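Local coordinates for protein putative oxidoreductase (Jannaschia sp., PDB 3C24) that is probably an NAD(P)-dependent oxidoreductase that combines a Rossmann-type nucleotide-binding fold with a C-terminal part related to phosphogluconate dehydrogenases, at residues A[116-120]-A[161-166]; A[97-101]-A[168-173]; A[12-18]-A[68-74]; A[146-152]-A[175-181]. All coordinates share one frame; numbering follows the deposited sequence. Where two conformers were deposited one is given.

The four contacts all reach one mixed seven-stranded sheet, and helix 160-172 serves two. Interaction 3 joins strands 13-17 and 70-73 and closes first along the chain. Strand 96-99, next in the sheet, meets the C-terminal half of the helix in interaction 2, and strand 117-123 meets its N-terminal half in interaction 1, nested within the loop that interaction 2 closes; these two centres are about 9 Å apart. Interaction 4 pairs strands 148-156 and 176-181, which flank the helix in sequence. Interactions 3 and 4 lie about 20 Å apart between centres. The helix thus packs on the middle of the sheet, between the Rossmann-type strands, which probably bind the nucleotide, and the last strand pair.

Interaction 1. Residues A[116-120]-A[161-166]; sequences ITYFI and HYAIGA
T117 OG1 and H161 ND1 are 2.7 Å apart and hydrogen-bonded, the hydroxyl oxygen lying at the edge of the imidazole near its plane. The threonine torsion matters here: OG1 sits beside the backbone N with CG2 anti to it (chi1 -70°), which puts the hydroxyl on the side of the histidine and lets CG2 rest near H161 CB. I96 of the neighbouring strand also touches the H161 side chain.

Two residues further along, on the same side of the strand, F119 does most of the apolar work. Its ring lies against the helix backbone, with G165 CA over the centre of one face, 3.6 Å from the ring centroid, in a CH-pi contact nearly along the ring normal. A beta carbon at G165 would run into the ring, so the bare glycine is what permits this close approach. This is the strand-against-helix layer of an alpha/beta sandwich: the axis of 161-166 crosses that of 117-120 at -46°.

Towards Y162, F119 CE2 comes within 3.5 Å of Y162 CD1. The two rings meet obliquely, their planes inclined at 47°. F119 CZ also lies 4.4 Å from A166 CB. Replacing F119 with an alanine would probably strip the glycine face of its aromatic cover and open a gap between strand and helix, leaving the Y162 ring less firmly held. Beyond the two segments, Y162 makes a cation-pi interaction with R181, and F119 touches C152 on strand 148-156.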
loop_
_atom_site.group_PDB
_atom_site.type_symbol
_atom_site.label_atom_id
_atom_site.label_comp_id
_atom_site.label_asym_id
_atom_site.label_seq_id
_atom_site.Cartn_x
_atom_site.Cartn_y
_atom_site.Cartn_z
ATOM N N ILE A 116 -0.356 -28.347 29.487
ATOM C CA ILE A 116 -1.058 -28.163 28.208
ATOM C C ILE A 116 -0.137 -27.350 27.256
ATOM O O ILE A 116 0.885 -26.798 27.658
ATOM C CB ILE A 116 -2.498 -27.577 28.298
ATOM C CG1 ILE A 116 -2.539 -26.186 28.977
ATOM C CG2 ILE A 116 -3.428 -28.569 29.049
ATOM C CD1 ILE A 116 -2.209 -25.002 28.109
ATOM N N THR A 117 -0.541 -27.271 25.997
ATOM C CA THR A 117 0.212 -26.565 24.977
ATOM C C THR A 117 -0.537 -25.310 24.593
ATOM O O THR A 117 -1.761 -25.331 24.464
ATOM C CB THR A 117 0.346 -27.451 23.720
ATOM O OG1 THR A 117 1.220 -28.553 23.997
ATOM C CG2 THR A 117 0.842 -26.647 22.493
ATOM N N TYR A 118 0.205 -24.227 24.450
ATOM C CA TYR A 118 -0.303 -22.976 23.891
ATOM C C TYR A 118 0.415 -22.778 22.583
ATOM O O TYR A 118 1.657 -22.795 22.515
ATOM C CB TYR A 118 -0.031 -21.768 24.827
ATOM C CG TYR A 118 -0.925 -21.645 26.031
ATOM C CD1 TYR A 118 -2.275 -21.629 25.911
ATOM C CD2 TYR A 118 -0.383 -21.354 27.281
ATOM C CE1 TYR A 118 -3.082 -21.469 27.033
ATOM C CE2 TYR A 118 -1.185 -21.200 28.400
ATOM C CZ TYR A 118 -2.514 -21.231 28.279
ATOM O OH TYR A 118 -3.282 -21.031 29.418
ATOM N N PHE A 119 -0.387 -22.600 21.547
ATOM C CA PHE A 119 0.074 -22.395 20.194
ATOM C C PHE A 119 -0.613 -21.147 19.680
ATOM O O PHE A 119 -1.815 -21.012 19.816
ATOM C CB PHE A 119 -0.272 -23.605 19.336
ATOM C CG PHE A 119 0.339 -23.566 17.952
ATOM C CD1 PHE A 119 -0.295 -22.905 16.906
ATOM C CD2 PHE A 119 1.510 -24.218 17.677
ATOM C CE1 PHE A 119 0.284 -22.861 15.649
ATOM C CE2 PHE A 119 2.059 -24.167 16.423
ATOM C CZ PHE A 119 1.427 -23.507 15.413
ATOM N N ILE A 120 0.182 -20.291 19.071
ATOM C CA ILE A 120 -0.278 -18.993 18.482
ATOM C C ILE A 120 -0.091 -19.025 16.979
ATOM O O ILE A 120 0.979 -19.345 16.462
ATOM C CB ILE A 120 0.432 -17.752 19.068
ATOM C CG1 ILE A 120 0.550 -17.826 20.584
ATOM C CG2 ILE A 120 -0.306 -16.518 18.610
ATOM C CD1 ILE A 120 1.448 -16.714 21.152
ATOM N N HIS A 161 4.270 -30.758 19.070
ATOM C CA HIS A 161 2.988 -30.056 18.910
ATOM C C HIS A 161 3.072 -28.893 17.952
ATOM O O HIS A 161 2.016 -28.407 17.487
ATOM C CB HIS A 161 2.428 -29.612 20.261
ATOM C CG HIS A 161 1.870 -30.734 21.046
ATOM N ND1 HIS A 161 1.167 -30.545 22.216
ATOM C CD2 HIS A 161 1.810 -32.061 20.773
ATOM C CE1 HIS A 161 0.764 -31.721 22.668
ATOM N NE2 HIS A 161 1.144 -32.659 21.818
ATOM N N TYR A 162 4.282 -28.469 17.596
ATOM C CA TYR A 162 4.386 -27.336 16.663
ATOM C C TYR A 162 3.768 -27.751 15.338
ATOM O O TYR A 162 2.958 -27.042 14.787
ATOM C CB TYR A 162 5.826 -26.845 16.443
ATOM C CG TYR A 162 5.814 -25.779 15.381
ATOM C CD1 TYR A 162 5.499 -24.479 15.698
ATOM C CD2 TYR A 162 5.985 -26.103 14.038
ATOM C CE1 TYR A 162 5.417 -23.517 14.712
ATOM C CE2 TYR A 162 5.892 -25.131 13.054
ATOM C CZ TYR A 162 5.597 -23.860 13.388
ATOM O OH TYR A 162 5.479 -22.906 12.394
ATOM N N ALA A 163 4.147 -28.930 14.870
ATOM C CA ALA A 163 3.681 -29.446 13.562
ATOM C C ALA A 163 2.170 -29.554 13.548
ATOM O O ALA A 163 1.525 -29.260 12.543
ATOM C CB ALA A 163 4.303 -30.794 13.233
ATOM N N ILE A 164 1.606 -29.938 14.680
ATOM C CA ILE A 164 0.166 -30.154 14.743
ATOM C C ILE A 164 -0.541 -28.776 14.648
ATOM O O ILE A 164 -1.448 -28.559 13.858
ATOM C CB ILE A 164 -0.241 -30.927 16.001
ATOM C CG1 ILE A 164 0.377 -32.333 15.959
ATOM C CG2 ILE A 164 -1.756 -30.964 16.117
ATOM C CD1 ILE A 164 0.374 -33.074 17.317
ATOM N N GLY A 165 -0.106 -27.847 15.469
ATOM C CA GLY A 165 -0.707 -26.518 15.453
ATOM C C GLY A 165 -0.567 -25.862 14.108
ATOM O O GLY A 165 -1.465 -25.174 13.633
ATOM N N ALA A 166 0.596 -26.031 13.468
ATOM C CA ALA A 166 0.828 -25.450 12.143
ATOM C C ALA A 166 -0.141 -26.029 11.094
ATOM O O ALA A 166 -0.681 -25.304 10.236
ATOM C CB ALA A 166 2.279 -25.653 11.708
#

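Interaction 2. Residues A[97-101]-A[168-173]; sequences VLILD and ICETMW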
loop_
_atom_site.group_PDB
_atom_site.type_symbol
_atom_site.label_atom_id
_atom_site.label_comp_id
_atom_site.label_asym_id
_atom_site.label_seq_id
_atom_site.Cartn_x
_atom_site.Cartn_y
_atom_site.Cartn_z
ATOM N N VAL A 97 -4.169 -25.642 23.052
ATOM C CA VAL A 97 -5.026 -24.440 23.096
ATOM C C VAL A 97 -4.421 -23.449 22.099
ATOM O O VAL A 97 -3.253 -22.971 22.248
ATOM C CB VAL A 97 -5.081 -23.859 24.500
ATOM C CG1 VAL A 97 -5.844 -22.520 24.479
ATOM C CG2 VAL A 97 -5.709 -24.906 25.485
ATOM N N LEU A 98 -5.203 -23.176 21.055
ATOM C CA LEU A 98 -4.747 -22.416 19.916
ATOM C C LEU A 98 -5.375 -21.027 19.880
ATOM O O LEU A 98 -6.592 -20.855 19.826
ATOM C CB LEU A 98 -5.016 -23.236 18.657
ATOM C CG LEU A 98 -4.106 -23.064 17.440
ATOM C CD1 LEU A 98 -4.402 -24.144 16.363
ATOM C CD2 LEU A 98 -4.224 -21.665 16.906
ATOM N N ILE A 99 -4.475 -20.065 19.996
ATOM C CA ILE A 99 -4.818 -18.629 20.027
ATOM C C ILE A 99 -4.454 -18.010 18.684
ATOM O O ILE A 99 -3.420 -18.301 18.095
ATOM C CB ILE A 99 -4.158 -17.848 21.213
ATOM C CG1 ILE A 99 -4.116 -18.644 22.529
ATOM C CG2 ILE A 99 -4.888 -16.547 21.452
ATOM C CD1 ILE A 99 -2.773 -19.376 22.809
ATOM N N LEU A 100 -5.339 -17.147 18.210
ATOM C CA LEU A 100 -5.228 -16.588 16.871
ATOM C C LEU A 100 -4.609 -15.197 16.814
ATOM O O LEU A 100 -4.721 -14.500 15.787
ATOM C CB LEU A 100 -6.634 -16.566 16.236
ATOM C CG LEU A 100 -7.406 -17.902 16.211
ATOM C CD1 LEU A 100 -8.770 -17.834 15.446
ATOM C CD2 LEU A 100 -6.509 -19.002 15.647
ATOM N N ASP A 101 -4.032 -14.767 17.923
ATOM C CA ASP A 101 -3.430 -13.457 18.055
ATOM C C ASP A 101 -2.501 -13.464 19.251
ATOM O O ASP A 101 -2.811 -14.039 20.289
ATOM C CB ASP A 101 -4.522 -12.394 18.225
ATOM C CG ASP A 101 -3.991 -10.974 18.048
ATOM O OD1 ASP A 101 -3.168 -10.479 18.862
ATOM O OD2 ASP A 101 -4.423 -10.318 17.088
ATOM N N ILE A 168 -3.070 -27.282 11.680
ATOM C CA ILE A 168 -4.401 -26.762 11.937
ATOM C C ILE A 168 -4.539 -25.353 11.343
ATOM O O ILE A 168 -5.514 -25.045 10.618
ATOM C CB ILE A 168 -4.792 -26.768 13.408
ATOM C CG1 ILE A 168 -4.716 -28.197 14.001
ATOM C CG2 ILE A 168 -6.204 -26.214 13.559
ATOM C CD1 ILE A 168 -5.448 -29.208 13.191
ATOM N N CYS A 169 -3.537 -24.524 11.580
ATOM C CA CYS A 169 -3.566 -23.149 11.027
ATOM C C CYS A 169 -3.554 -23.136 9.515
ATOM O O CYS A 169 -4.241 -22.323 8.884
ATOM C CB CYS A 169 -2.397 -22.307 11.551
ATOM S SG CYS A 169 -2.555 -21.924 13.296
ATOM N N GLU A 170 -2.801 -24.058 8.932
ATOM C CA GLU A 170 -2.709 -24.165 7.463
ATOM C C GLU A 170 -4.042 -24.618 6.848
ATOM O O GLU A 170 -4.421 -24.247 5.703
ATOM C CB GLU A 170 -1.589 -25.101 7.073
ATOM C CG GLU A 170 -0.219 -24.503 7.238
ATOM C CD GLU A 170 0.900 -25.538 7.201
ATOM O OE1 GLU A 170 0.610 -26.701 6.885
ATOM O OE2 GLU A 170 2.056 -25.179 7.506
ATOM N N THR A 171 -4.795 -25.361 7.642
ATOM C CA THR A 171 -6.118 -25.841 7.231
ATOM C C THR A 171 -7.121 -24.696 7.376
ATOM O O THR A 171 -7.910 -24.427 6.467
ATOM C CB THR A 171 -6.597 -27.006 8.093
ATOM O OG1 THR A 171 -5.593 -28.014 8.106
ATOM C CG2 THR A 171 -7.981 -27.526 7.620
HETATM N N MSE A 172 -7.067 -23.984 8.509
HETATM C CA MSE A 172 -8.015 -22.892 8.760
HETATM C C MSE A 172 -7.897 -21.712 7.816
HETATM O O MSE A 172 -8.917 -21.040 7.493
HETATM C CB MSE A 172 -7.914 -22.400 10.210
HETATM C CG MSE A 172 -8.292 -23.441 11.187
HETATM SE SE MSE A 172 -8.300 -22.648 13.012
HETATM C CE MSE A 172 -6.521 -22.112 13.142
ATOM N N TRP A 173 -6.677 -21.493 7.346
ATOM C CA TRP A 173 -6.354 -20.296 6.575
ATOM C C TRP A 173 -5.888 -20.570 5.167
ATOM O O TRP A 173 -5.283 -19.704 4.521
ATOM C CB TRP A 173 -5.300 -19.459 7.321
ATOM C CG TRP A 173 -5.818 -18.905 8.628
ATOM C CD1 TRP A 173 -7.033 -18.413 8.843
ATOM C CD2 TRP A 173 -5.076 -18.721 9.853
ATOM N NE1 TRP A 173 -7.149 -17.965 10.136
ATOM C CE2 TRP A 173 -5.959 -18.143 10.777
ATOM C CE3 TRP A 173 -3.765 -19.009 10.258
ATOM C CZ2 TRP A 173 -5.587 -17.840 12.081
ATOM C CZ3 TRP A 173 -3.383 -18.693 11.570
ATOM C CH2 TRP A 173 -4.307 -18.120 12.463
#
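Every contact between L98, L100 and the end of helix 160-172 is apolar, and methyl groups carry nearly all of it. L98 points at the helix from strand 96-99 and divides its two branches: CD1 lies 3.9 Å from I168 CG2, while CD2 lies 4.0 Å from C169 SG. Its CG stands anti to the backbone N (chi1 -151°), which carries both methyls out from the sheet towards the helix. L98 CD1 also approaches M172, a selenomethionine, with M172 CE 4.4 Å away.

The methyl of M172 serves both leucines. Its chain bends at chi3 (-60°), and CE comes to within 4.0 Å of L100 CD2. Here L100 lies just beyond the strand, and its end swings back towards the helix.

The one aromatic contact is with W173, the first residue past the helix. L100 CD2 sits 3.9 Å from W173 CZ2 and nearly as close to CH2, so a single methyl meets the six-membered part of the indole, at an oblique approach.

Around this cluster, I27 of helix 22-33 touches both L100 and M172, and V72 of the adjoining strand does the same. The short segments of strand and helix cross at -50°, with axes 11.4 Å apart, a distance bridged wholly by side chains in this alpha/beta layer. With aliphatic groups, a cysteine sulfur, the selenomethionine methyl and the indole, and no polar bond between the two segments, the contact depends on the fit of shapes and on the burial of apolar surface.

Interaction 3. Residues A[12-18]-A[68-74]; sequences KTVAILG and ADVVVLA
Strands 13-17 and 70-73 are neighbouring parallel strands of the Rossmann-type sheet, and T13 N meets the carboxylate of D69 at their start. The amide points almost straight at D69 OD2, 2.9 Å away with an angle of 176° at the hydrogen, arriving on its anti side and out of its plane. T13 O is gripped twice in return, by D69 N and V70 N. An alanine in place of D69 is likely to leave T13 N without its carboxylate partner and the start of the strand pair less firmly held.

The ladder then runs on through A15 N to V70 O, V72 N to A15 O (2.8 Å) and L17 N to V72 O, the parallel pattern expected of this nucleotide-binding fold. On the face carrying A15 and L17, L17 CD2 lies unusually close to L73 CD2 at 3.4 Å, and L17 CD1 to V71 CG1 at 3.5 Å. The face of V14 and I16 is looser: V14 CG1 is 3.9 Å from V72 CG2, and M172 of helix 160-172 packs on V72. Past the strand ends, a water donates to both G18 O and A74 O, at 2.6 and 2.7 Å respectively.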
loop_
_atom_site.group_PDB
_atom_site.type_symbol
_atom_site.label_atom_id
_atom_site.label_comp_id
_atom_site.label_asym_id
_atom_site.label_seq_id
_atom_site.Cartn_x
_atom_site.Cartn_y
_atom_site.Cartn_z
ATOM N N LYS A 12 -7.059 -34.874 13.578
ATOM C CA LYS A 12 -7.226 -34.496 14.960
ATOM C C LYS A 12 -8.642 -34.027 15.197
ATOM O O LYS A 12 -9.319 -33.618 14.276
ATOM C CB LYS A 12 -6.279 -33.342 15.272
ATOM C CG LYS A 12 -4.821 -33.664 15.054
ATOM C CD LYS A 12 -4.252 -34.498 16.186
ATOM C CE LYS A 12 -2.801 -34.855 15.919
ATOM N NZ LYS A 12 -2.603 -35.840 14.794
ATOM N N THR A 13 -9.068 -34.118 16.431
ATOM C CA THR A 13 -10.364 -33.583 16.803
ATOM C C THR A 13 -10.139 -32.123 17.206
ATOM O O THR A 13 -9.424 -31.830 18.138
ATOM C CB THR A 13 -11.049 -34.396 17.878
ATOM O OG1 THR A 13 -11.327 -35.697 17.327
ATOM C CG2 THR A 13 -12.354 -33.732 18.270
ATOM N N VAL A 14 -10.790 -31.208 16.480
ATOM C CA VAL A 14 -10.563 -29.787 16.667
ATOM C C VAL A 14 -11.857 -29.136 17.063
ATOM O O VAL A 14 -12.822 -29.145 16.276
ATOM C CB VAL A 14 -10.057 -29.150 15.370
ATOM C CG1 VAL A 14 -9.772 -27.634 15.517
ATOM C CG2 VAL A 14 -8.766 -29.848 14.826
ATOM N N ALA A 15 -11.874 -28.605 18.290
ATOM C CA ALA A 15 -13.007 -27.854 18.813
ATOM C C ALA A 15 -12.740 -26.387 18.566
ATOM O O ALA A 15 -11.628 -25.866 18.786
ATOM C CB ALA A 15 -13.201 -28.130 20.302
ATOM N N ILE A 16 -13.736 -25.711 18.027
ATOM C CA ILE A 16 -13.638 -24.279 17.795
ATOM C C ILE A 16 -14.684 -23.567 18.641
ATOM O O ILE A 16 -15.872 -23.770 18.477
ATOM C CB ILE A 16 -13.849 -23.937 16.322
ATOM C CG1 ILE A 16 -12.828 -24.670 15.439
ATOM C CG2 ILE A 16 -13.744 -22.433 16.080
ATOM C CD1 ILE A 16 -13.109 -24.624 13.994
ATOM N N LEU A 17 -14.189 -22.719 19.532
ATOM C CA LEU A 17 -15.023 -21.890 20.401
ATOM C C LEU A 17 -15.441 -20.629 19.624
ATOM O O LEU A 17 -14.597 -19.938 18.989
ATOM C CB LEU A 17 -14.272 -21.539 21.704
ATOM C CG LEU A 17 -14.184 -22.592 22.822
ATOM C CD1 LEU A 17 -13.884 -23.952 22.316
ATOM C CD2 LEU A 17 -13.163 -22.093 23.894
ATOM N N GLY A 18 -16.733 -20.307 19.691
ATOM C CA GLY A 18 -17.266 -19.159 18.962
ATOM C C GLY A 18 -17.330 -19.525 17.476
ATOM O O GLY A 18 -17.164 -18.706 16.585
ATOM N N ALA A 68 -11.403 -33.468 22.522
ATOM C CA ALA A 68 -10.622 -32.443 21.792
ATOM C C ALA A 68 -9.127 -32.553 21.930
ATOM O O ALA A 68 -8.585 -32.463 23.036
ATOM C CB ALA A 68 -11.073 -31.018 22.228
ATOM N N ASP A 69 -8.467 -32.646 20.785
ATOM C CA ASP A 69 -7.019 -32.634 20.705
ATOM C C ASP A 69 -6.530 -31.173 20.676
ATOM O O ASP A 69 -5.466 -30.798 21.188
ATOM C CB ASP A 69 -6.532 -33.341 19.455
ATOM C CG ASP A 69 -6.907 -34.806 19.438
ATOM O OD1 ASP A 69 -6.762 -35.439 20.500
ATOM O OD2 ASP A 69 -7.335 -35.323 18.383
ATOM N N VAL A 70 -7.353 -30.355 20.042
ATOM C CA VAL A 70 -7.056 -28.948 19.803
ATOM C C VAL A 70 -8.309 -28.162 20.125
ATOM O O VAL A 70 -9.412 -28.568 19.778
ATOM C CB VAL A 70 -6.661 -28.704 18.319
ATOM C CG1 VAL A 70 -6.271 -27.238 18.069
ATOM C CG2 VAL A 70 -5.525 -29.621 17.904
ATOM N N VAL A 71 -8.124 -27.050 20.823
ATOM C CA VAL A 71 -9.205 -26.099 21.151
ATOM C C VAL A 71 -8.777 -24.720 20.661
ATOM O O VAL A 71 -7.839 -24.102 21.156
ATOM C CB VAL A 71 -9.509 -26.057 22.644
ATOM C CG1 VAL A 71 -10.627 -25.063 22.935
ATOM C CG2 VAL A 71 -9.870 -27.449 23.126
ATOM N N VAL A 72 -9.533 -24.232 19.684
ATOM C CA VAL A 72 -9.284 -22.980 19.009
ATOM C C VAL A 72 -10.153 -21.896 19.587
ATOM O O VAL A 72 -11.392 -21.994 19.611
ATOM C CB VAL A 72 -9.545 -23.070 17.473
ATOM C CG1 VAL A 72 -9.277 -21.678 16.859
ATOM C CG2 VAL A 72 -8.702 -24.140 16.815
ATOM N N LEU A 73 -9.512 -20.834 20.039
ATOM C CA LEU A 73 -10.217 -19.714 20.644
ATOM C C LEU A 73 -10.550 -18.625 19.626
ATOM O O LEU A 73 -9.838 -17.635 19.512
ATOM C CB LEU A 73 -9.391 -19.112 21.810
ATOM C CG LEU A 73 -8.868 -20.132 22.845
ATOM C CD1 LEU A 73 -8.249 -19.385 24.013
ATOM C CD2 LEU A 73 -9.951 -21.028 23.371
ATOM N N ALA A 74 -11.613 -18.856 18.855
ATOM C CA ALA A 74 -12.024 -17.906 17.778
ATOM C C ALA A 74 -12.900 -16.798 18.357
ATOM O O ALA A 74 -14.070 -16.649 17.995
ATOM C CB ALA A 74 -12.754 -18.644 16.654
HETATM O O HOH W 1 -16.393 -16.253 16.725
#

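Interaction 4. Residues A[146-152]-A[175-181]; sequences AKQAIVC and PVTRTHR
I150 stands at the centre of the pairing, both its N and its O bonded to the neighbouring strand: I150 N gives a hydrogen bond to R178 O at 2.9 Å, and I150 O receives H180 N at 2.9 Å in a nearly straight bond (177°). C152 N continues the ladder to H180 O. At the other end, Q148 N reaches P175 O, while Q148 O takes T177 N from above its carbonyl plane, 37° out of it. Between Q148 and I150 the register slips by one residue, a beta bulge.

Side chains fill in around this backbone. I150 CG2 lies 3.8 Å from V176 CG2, and I150 CG1, lying between its own backbone N and carbonyl carbon (chi1 68°), runs alongside T179. C152 SG touches T179 CG2 at 3.7 Å. H180 NE2 comes near A149 CB, at 4.1 Å.

A second shell fixes the polar ends. T179 OG1 is hydrogen-bonded to E170, Q148 NE2 to W173 O, and R181 forms a salt bridge with E159. D226 of the second subunit takes a salt bridge from R178 NE and a hydrogen bond from H180 NE2, so this strand edge also meets the dimer partner. The two parallel strands and the intervening helix 160-172 form a beta-alpha-beta crossover, with strand 176-181 outermost in the sheet of this chain.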
loop_
_atom_site.group_PDB
_atom_site.type_symbol
_atom_site.label_atom_id
_atom_site.label_comp_id
_atom_site.label_asym_id
_atom_site.label_seq_id
_atom_site.Cartn_x
_atom_site.Cartn_y
_atom_site.Cartn_z
ATOM N N ALA A 146 -7.647 -16.297 -1.555
ATOM C CA ALA A 146 -6.325 -15.963 -2.116
ATOM C C ALA A 146 -5.238 -16.588 -1.266
ATOM O O ALA A 146 -5.396 -16.735 -0.064
ATOM C CB ALA A 146 -6.117 -14.429 -2.211
ATOM N N LYS A 147 -4.136 -16.947 -1.914
ATOM C CA LYS A 147 -2.978 -17.558 -1.244
ATOM C C LYS A 147 -2.366 -16.524 -0.282
ATOM O O LYS A 147 -2.313 -15.333 -0.577
ATOM C CB LYS A 147 -1.916 -18.014 -2.260
ATOM C CG LYS A 147 -2.355 -19.080 -3.252
ATOM C CD LYS A 147 -1.245 -19.365 -4.255
ATOM C CE LYS A 147 -1.037 -18.234 -5.258
ATOM N NZ LYS A 147 -2.267 -17.950 -6.087
ATOM N N GLN A 148 -1.854 -17.008 0.854
ATOM C CA GLN A 148 -1.178 -16.155 1.825
ATOM C C GLN A 148 -0.186 -16.982 2.595
ATOM O O GLN A 148 -0.297 -18.205 2.635
ATOM C CB GLN A 148 -2.173 -15.568 2.825
ATOM C CG GLN A 148 -2.751 -16.609 3.815
ATOM C CD GLN A 148 -3.684 -15.963 4.832
ATOM O OE1 GLN A 148 -3.465 -14.828 5.271
ATOM N NE2 GLN A 148 -4.739 -16.685 5.225
ATOM N N ALA A 149 0.756 -16.292 3.200
ATOM C CA ALA A 149 1.661 -16.895 4.175
ATOM C C ALA A 149 1.038 -16.695 5.595
ATOM O O ALA A 149 0.129 -15.885 5.798
ATOM C CB ALA A 149 3.041 -16.188 4.108
ATOM N N ILE A 150 1.510 -17.459 6.570
ATOM C CA ILE A 150 1.092 -17.305 7.963
ATOM C C ILE A 150 2.321 -17.372 8.881
ATOM O O ILE A 150 3.412 -17.776 8.455
ATOM C CB ILE A 150 0.065 -18.380 8.382
ATOM C CG1 ILE A 150 0.704 -19.775 8.437
ATOM C CG2 ILE A 150 -1.148 -18.391 7.397
ATOM C CD1 ILE A 150 -0.288 -20.861 9.002
ATOM N N VAL A 151 2.117 -16.948 10.130
ATOM C CA VAL A 151 3.162 -17.001 11.172
ATOM C C VAL A 151 2.637 -17.740 12.390
ATOM O O VAL A 151 1.467 -17.573 12.783
ATOM C CB VAL A 151 3.679 -15.590 11.582
ATOM C CG1 VAL A 151 4.451 -14.942 10.426
ATOM C CG2 VAL A 151 2.518 -14.709 12.098
ATOM N N CYS A 152 3.485 -18.583 12.966
ATOM C CA CYS A 152 3.106 -19.396 14.112
ATOM C C CYS A 152 4.199 -19.480 15.136
ATOM O O CYS A 152 5.380 -19.465 14.808
ATOM C CB CYS A 152 2.832 -20.838 13.662
ATOM S SG CYS A 152 1.563 -21.086 12.381
ATOM N N PRO A 175 -5.764 -21.077 1.156
ATOM C CA PRO A 175 -4.491 -21.713 0.833
ATOM C C PRO A 175 -3.307 -20.966 1.377
ATOM O O PRO A 175 -3.218 -19.749 1.259
ATOM C CB PRO A 175 -4.496 -21.730 -0.713
ATOM C CG PRO A 175 -5.348 -20.597 -1.085
ATOM C CD PRO A 175 -6.421 -20.524 -0.048
ATOM N N VAL A 176 -2.407 -21.701 2.016
ATOM C CA VAL A 176 -1.199 -21.124 2.628
ATOM C C VAL A 176 0.016 -21.566 1.864
ATOM O O VAL A 176 0.229 -22.763 1.613
ATOM C CB VAL A 176 -1.073 -21.575 4.131
ATOM C CG1 VAL A 176 0.263 -21.108 4.777
ATOM C CG2 VAL A 176 -2.273 -21.120 4.940
ATOM N N THR A 177 0.854 -20.609 1.552
ATOM C CA THR A 177 2.039 -20.893 0.788
ATOM C C THR A 177 3.209 -21.244 1.659
ATOM O O THR A 177 3.965 -22.142 1.357
ATOM C CB THR A 177 2.416 -19.688 -0.076
ATOM O OG1 THR A 177 2.464 -18.517 0.734
ATOM C CG2 THR A 177 1.383 -19.495 -1.145
ATOM N N ARG A 178 3.391 -20.425 2.671
ATOM C CA ARG A 178 4.505 -20.527 3.620
ATOM C C ARG A 178 4.022 -20.344 5.051
ATOM O O ARG A 178 3.196 -19.505 5.308
ATOM C CB ARG A 178 5.523 -19.390 3.367
ATOM C CG ARG A 178 6.211 -19.402 2.047
ATOM C CD ARG A 178 7.279 -18.323 1.907
ATOM N NE ARG A 178 6.759 -17.000 1.567
ATOM C CZ ARG A 178 6.351 -16.673 0.356
ATOM N NH1 ARG A 178 6.405 -17.559 -0.629
ATOM N NH2 ARG A 178 5.897 -15.461 0.120
ATOM N N THR A 179 4.585 -21.149 5.949
ATOM C CA THR A 179 4.350 -21.040 7.375
ATOM C C THR A 179 5.652 -20.749 8.069
ATOM O O THR A 179 6.538 -21.601 8.147
ATOM C CB THR A 179 3.795 -22.354 7.934
ATOM O OG1 THR A 179 2.620 -22.697 7.176
ATOM C CG2 THR A 179 3.414 -22.225 9.360
ATOM N N HIS A 180 5.727 -19.536 8.594
ATOM C CA HIS A 180 6.909 -19.022 9.297
ATOM C C HIS A 180 6.815 -19.249 10.804
ATOM O O HIS A 180 5.909 -18.788 11.454
ATOM C CB HIS A 180 7.056 -17.527 9.070
ATOM C CG HIS A 180 7.148 -17.137 7.626
ATOM N ND1 HIS A 180 8.300 -17.318 6.885
ATOM C CD2 HIS A 180 6.252 -16.545 6.809
ATOM C CE1 HIS A 180 8.090 -16.872 5.658
ATOM N NE2 HIS A 180 6.868 -16.378 5.591
ATOM N N ARG A 181 7.769 -20.012 11.325
ATOM C CA ARG A 181 7.881 -20.268 12.750
ATOM C C ARG A 181 8.697 -19.196 13.434
ATOM O O ARG A 181 9.810 -18.852 12.998
ATOM C CB ARG A 181 8.520 -21.629 13.068
ATOM C CG ARG A 181 8.552 -21.941 14.593
ATOM C CD ARG A 181 8.996 -23.359 14.862
ATOM N NE ARG A 181 8.978 -23.641 16.292
ATOM C CZ ARG A 181 9.195 -24.849 16.808
ATOM N NH1 ARG A 181 9.382 -25.882 16.017
ATOM N NH2 ARG A 181 9.179 -25.024 18.135
#